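Local atomic coordinates of tube-forming protein in Mycobacterial Envelpe, TiME (Mycolicibacterium smegmatis, PDB entry 7CU9), a protein that probably forms a tube across the mycobacterial outer envelope that is thought to serve in protein secretion. Residues 86-91 against 159-164. Residues are numbered along the deposited sequence; the frame is centred on the assembly and turned at random.
Sequences VGVFAT and ENVLLQ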
ATOM      1  N   VAL B  86     -13.659 -15.960   8.535  1.00  8.72           N
ATOM      2  CA  VAL B  86     -13.743 -17.294   7.884  1.00  8.88           C
ATOM      3  C   VAL B  86     -14.814 -18.093   8.613  1.00  8.82           C
ATOM      4  O   VAL B  86     -14.701 -18.269   9.836  1.00  9.00           O
ATOM      5  CB  VAL B  86     -12.394 -18.033   7.888  1.00  9.45           C
ATOM      6  CG1 VAL B  86     -12.507 -19.383   7.200  1.00  9.72           C
ATOM      7  CG2 VAL B  86     -11.296 -17.197   7.252  1.00  9.88           C
ATOM      8  N   GLY B  87     -15.804 -18.565   7.866  1.00  8.60           N
ATOM      9  CA  GLY B  87     -16.860 -19.452   8.373  1.00  8.84           C
ATOM     10  C   GLY B  87     -16.830 -20.778   7.653  1.00  8.83           C
ATOM     11  O   GLY B  87     -16.851 -20.788   6.410  1.00  8.91           O
ATOM     12  N   VAL B  88     -16.793 -21.877   8.402  1.00  8.87           N
ATOM     13  CA  VAL B  88     -16.919 -23.246   7.833  1.00  9.17           C
ATOM     14  C   VAL B  88     -18.324 -23.737   8.149  1.00  8.95           C
ATOM     15  O   VAL B  88     -18.710 -23.720   9.335  1.00  9.13           O
ATOM     16  CB  VAL B  88     -15.855 -24.210   8.378  1.00  9.44           C
ATOM     17  CG1 VAL B  88     -16.031 -25.608   7.801  1.00  9.56           C
ATOM     18  CG2 VAL B  88     -14.451 -23.688   8.131  1.00  9.55           C
ATOM     19  N   PHE B  89     -19.057 -24.145   7.123  1.00  9.29           N
ATOM     20  CA  PHE B  89     -20.441 -24.648   7.247  1.00  9.39           C
ATOM     21  C   PHE B  89     -20.452 -26.167   7.093  1.00  9.78           C
ATOM     22  O   PHE B  89     -19.544 -26.732   6.482  1.00 10.06           O
ATOM     23  CB  PHE B  89     -21.333 -23.954   6.223  1.00  9.27           C
ATOM     24  CG  PHE B  89     -21.462 -22.474   6.480  1.00  9.08           C
ATOM     25  CD1 PHE B  89     -20.488 -21.595   6.037  1.00  9.20           C
ATOM     26  CD2 PHE B  89     -22.534 -21.969   7.202  1.00  9.11           C
ATOM     27  CE1 PHE B  89     -20.599 -20.236   6.286  1.00  9.08           C
ATOM     28  CE2 PHE B  89     -22.643 -20.610   7.454  1.00  9.23           C
ATOM     29  CZ  PHE B  89     -21.677 -19.745   6.992  1.00  9.24           C
ATOM     30  N   ALA B  90     -21.479 -26.814   7.635  1.00 10.41           N
ATOM     31  CA  ALA B  90     -21.620 -28.287   7.577  1.00 10.86           C
ATOM     32  C   ALA B  90     -21.799 -28.750   6.126  1.00 11.31           C
ATOM     33  O   ALA B  90     -21.440 -29.899   5.816  1.00 12.20           O
ATOM     34  CB  ALA B  90     -22.772 -28.725   8.438  1.00 10.96           C
ATOM     35  N   THR B  91     -22.350 -27.899   5.257  1.00 11.41           N
ATOM     36  CA  THR B  91     -22.665 -28.263   3.853  1.00 11.38           C
ATOM     37  C   THR B  91     -22.256 -27.138   2.907  1.00 11.44           C
ATOM     38  O   THR B  91     -22.217 -25.973   3.330  1.00 10.88           O
ATOM     39  CB  THR B  91     -24.156 -28.564   3.664  1.00 11.70           C
ATOM     40  OG1 THR B  91     -24.896 -27.357   3.844  1.00 11.98           O
ATOM     41  CG2 THR B  91     -24.664 -29.608   4.630  1.00 11.68           C
ATOM     42  N   GLU B 159     -16.363 -24.222  -1.685  1.00 10.49           N
ATOM     43  CA  GLU B 159     -16.970 -25.454  -1.121  1.00 10.57           C
ATOM     44  C   GLU B 159     -17.907 -25.037   0.022  1.00 10.06           C
ATOM     45  O   GLU B 159     -18.889 -24.323  -0.238  1.00 10.27           O
ATOM     46  CB  GLU B 159     -15.870 -26.431  -0.691  1.00 11.20           C
ATOM     47  CG  GLU B 159     -15.096 -27.042  -1.849  1.00 12.00           C
ATOM     48  CD  GLU B 159     -15.721 -28.299  -2.437  1.00 12.88           C
ATOM     49  OE1 GLU B 159     -16.920 -28.528  -2.202  1.00 14.14           O
ATOM     50  OE2 GLU B 159     -14.999 -29.045  -3.138  1.00 14.23           O
ATOM     51  N   ASN B 160     -17.600 -25.446   1.255  1.00  9.56           N
ATOM     52  CA  ASN B 160     -18.443 -25.200   2.449  1.00  9.19           C
ATOM     53  C   ASN B 160     -17.902 -24.028   3.274  1.00  9.03           C
ATOM     54  O   ASN B 160     -18.296 -23.900   4.441  1.00  9.14           O
ATOM     55  CB  ASN B 160     -18.519 -26.457   3.313  1.00  9.05           C
ATOM     56  CG  ASN B 160     -17.165 -26.876   3.844  1.00  9.05           C
ATOM     57  OD1 ASN B 160     -16.139 -26.679   3.186  1.00  9.07           O
ATOM     58  ND2 ASN B 160     -17.151 -27.479   5.018  1.00  9.16           N
ATOM     59  N   VAL B 161     -17.057 -23.181   2.688  1.00  8.84           N
ATOM     60  CA  VAL B 161     -16.435 -22.046   3.419  1.00  8.87           C
ATOM     61  C   VAL B 161     -16.917 -20.732   2.808  1.00  8.77           C
ATOM     62  O   VAL B 161     -16.937 -20.611   1.572  1.00  9.14           O
ATOM     63  CB  VAL B 161     -14.902 -22.153   3.403  1.00  8.73           C
ATOM     64  CG1 VAL B 161     -14.250 -20.926   4.028  1.00  8.96           C
ATOM     65  CG2 VAL B 161     -14.430 -23.430   4.086  1.00  8.98           C
ATOM     66  N   LEU B 162     -17.279 -19.781   3.660  1.00  8.52           N
ATOM     67  CA  LEU B 162     -17.415 -18.364   3.258  1.00  8.78           C
ATOM     68  C   LEU B 162     -16.271 -17.599   3.910  1.00  8.85           C
ATOM     69  O   LEU B 162     -16.138 -17.636   5.157  1.00  8.73           O
ATOM     70  CB  LEU B 162     -18.773 -17.799   3.677  1.00  8.86           C
ATOM     71  CG  LEU B 162     -19.056 -16.385   3.168  1.00  9.10           C
ATOM     72  CD1 LEU B 162     -19.176 -16.366   1.652  1.00  9.22           C
ATOM     73  CD2 LEU B 162     -20.299 -15.799   3.808  1.00  9.37           C
ATOM     74  N   LEU B 163     -15.447 -16.944   3.100  1.00  9.17           N
ATOM     75  CA  LEU B 163     -14.384 -16.080   3.656  1.00  9.75           C
ATOM     76  C   LEU B 163     -14.594 -14.647   3.175  1.00  9.18           C
ATOM     77  O   LEU B 163     -15.148 -14.417   2.080  1.00  9.12           O
ATOM     78  CB  LEU B 163     -13.006 -16.650   3.324  1.00 11.23           C
ATOM     79  CG  LEU B 163     -12.570 -16.590   1.866  1.00 12.27           C
ATOM     80  CD1 LEU B 163     -11.892 -15.265   1.554  1.00 13.10           C
ATOM     81  CD2 LEU B 163     -11.628 -17.739   1.527  1.00 13.36           C
ATOM     82  N   GLN B 164     -14.194 -13.711   4.019  1.00  8.51           N
ATOM     83  CA  GLN B 164     -14.262 -12.272   3.705  1.00  8.41           C
ATOM     84  C   GLN B 164     -12.942 -11.650   4.130  1.00  8.48           C
ATOM     85  O   GLN B 164     -12.377 -12.063   5.155  1.00  8.21           O
ATOM     86  CB  GLN B 164     -15.444 -11.616   4.410  1.00  8.42           C
ATOM     87  CG  GLN B 164     -16.795 -12.147   3.959  1.00  8.68           C
ATOM     88  CD  GLN B 164     -17.894 -11.321   4.578  1.00  8.84           C
ATOM     89  OE1 GLN B 164     -18.067 -11.315   5.794  1.00  9.27           O
ATOM     90  NE2 GLN B 164     -18.617 -10.583   3.749  1.00  8.99           N
TER
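Gly87 and Leu162 face each other as a hydrogen-bonded pair between two antiparallel strands, whose axes approach to 4.8 Å at 172°. Gly87 N donates to Leu162 O at 2.9 Å, and Leu162 N returns a bond to Gly87 O. A third backbone bond, 2.8 Å from Phe89 N to Asn160 O, has as acceptor the residue just before strand 161-169. Where backbone pairing of antiparallel strands ends, a side-chain amide can supply the N-H that the backbone would have given: Phe89 O receives Asn160 ND2 at 2.9 Å, tilted 21° from the amide plane, and no bond from Asn160 N. Chi1 of 62° sets CG between the Asn160 backbone N and carbonyl carbon, 3.6 Å from Phe89 O. Asn160 OD1 accepts from Ser3 N. The pairing lies inside the antiparallel sheet of the PknH-like extracellular domain, flanked by strands 63-72 and 150-158. On one face Val161 meets two valines, CG1 against Val86 CG1 at 3.9 Å and CG2 against Val88 CG2 at 4.1 Å; helix 8-11 packs on Val86 and Val88. On the other, Phe89 and Leu162 run side by side, CE1 4.0 Å from Leu162 CB, against helices 55-58 and 92-103.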